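Local coordinates for septation protein imp2 (Schizosaccharomyces pombe, PDB 5C1F), which anchors the cytokinetic machinery to the membrane through its phospholipid-binding F-BAR domain, is required for normal septation and takes part in disassembly of the medial ring, at the interface of chains A and B. Sequence-based numbering; all coordinates share one arbitrary frame. Chains: chain A/B, Septation protein imp2.

The interface of chains A and B. Residues chain A 271, 273, 297, 299; chain B 9-10, 13.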
# COMPACT_ATOMS: atom_id res chain seq x y z
N THR A 271 16.43 34.62 -34.31
CA THR A 271 17.29 33.88 -35.23
C THR A 271 18.32 34.81 -35.87
O THR A 271 19.12 34.39 -36.70
CB THR A 271 16.47 33.20 -36.35
OG1 THR A 271 15.79 34.20 -37.12
CG2 THR A 271 15.46 32.24 -35.76
N ILE A 273 21.55 37.26 -35.60
CA ILE A 273 22.75 37.64 -34.87
C ILE A 273 22.99 39.14 -34.97
O ILE A 273 23.12 39.67 -36.08
CB ILE A 273 23.99 36.88 -35.38
CG1 ILE A 273 23.70 35.39 -35.50
CG2 ILE A 273 25.18 37.14 -34.47
CD1 ILE A 273 24.85 34.59 -36.08
N ALA A 297 21.27 33.56 -38.37
CA ALA A 297 22.13 32.46 -37.95
C ALA A 297 21.96 31.26 -38.89
O ALA A 297 20.86 30.98 -39.35
CB ALA A 297 21.83 32.06 -36.52
N PHE A 299 24.21 28.07 -38.54
CA PHE A 299 25.20 27.09 -38.10
C PHE A 299 24.70 25.66 -38.27
O PHE A 299 23.50 25.42 -38.39
CB PHE A 299 25.59 27.33 -36.64
CG PHE A 299 26.03 28.73 -36.36
CD1 PHE A 299 27.27 29.18 -36.76
CD2 PHE A 299 25.20 29.60 -35.68
CE1 PHE A 299 27.68 30.47 -36.50
CE2 PHE A 299 25.60 30.90 -35.41
CZ PHE A 299 26.84 31.33 -35.82
N SER B 9 21.79 26.97 -31.13
CA SER B 9 22.79 27.85 -31.72
C SER B 9 22.22 28.79 -32.78
O SER B 9 22.84 29.79 -33.13
CB SER B 9 23.92 27.02 -32.33
OG SER B 9 23.44 26.20 -33.38
N ASN B 10 21.03 28.48 -33.29
CA ASN B 10 20.44 29.28 -34.35
C ASN B 10 19.20 30.04 -33.91
O ASN B 10 18.62 30.81 -34.68
CB ASN B 10 20.08 28.40 -35.55
CG ASN B 10 21.30 27.99 -36.36
OD1 ASN B 10 22.27 28.74 -36.47
ND2 ASN B 10 21.26 26.79 -36.93
N TRP B 13 19.30 34.15 -29.98
CA TRP B 13 20.02 35.40 -30.08
C TRP B 13 19.14 36.54 -29.58
O TRP B 13 18.68 36.52 -28.43
CB TRP B 13 20.47 35.63 -31.52
CG TRP B 13 21.39 34.55 -31.99
CD1 TRP B 13 21.05 33.43 -32.69
CD2 TRP B 13 22.81 34.47 -31.78
NE1 TRP B 13 22.16 32.66 -32.93
CE2 TRP B 13 23.26 33.28 -32.39
CE3 TRP B 13 23.74 35.30 -31.15
CZ2 TRP B 13 24.60 32.89 -32.38
CZ3 TRP B 13 25.08 34.91 -31.14
CH2 TRP B 13 25.49 33.72 -31.75
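The side chains of A:Phe299 and B:Trp13 cross at about a right angle, and CE2 of the phenyl ring comes 3.8 Å from CZ2 in the six-membered part of the indole. One face of that indole carries A:Ile273, from the short strand 272-274. Its CG1 methylene sits over the middle of the bicycle in a CH-pi contact, 3.9 Å from the centroid of the five-membered ring, while CG2 lies over CZ3 and CE3, and CD1 over the CZ2 side. With CG1 anti to the carbonyl carbon (chi1 -48°) and CD1 extended beyond it, the isoleucine lies along the indole, both side chains pointing the same way. The CB methyl of A:Ala297 adds a contact 3.6 Å from the indole NE1. That N-H is engaged within its own chain: NE1 donates to B:Ser9 O at 3.0 Å, a bent bond arriving above the carbonyl plane, which ties the tryptophan to helix 8-11 and helps fix the ring's rotation.

Beside this apolar cluster, the carboxamide of B:Asn10 reads the backbone of A:Phe299 through both of its ends. A:Phe299 N donates to B:Asn10 OD1 at 2.9 Å, on a lone pair in the carbonyl plane. B:Asn10 ND2 returns a bond to A:Phe299 O at 3.0 Å, and both bonds are nearly straight. This two-point grip pins the amide's orientation, with its plane almost parallel to the phenyl ring. The patch, repeated by the two-fold, fastens the C-terminal stretch of one F-BAR subunit to the N-terminal segment of the other, and so probably helps hold together the elongated dimer that serves as the membrane-binding module of imp2.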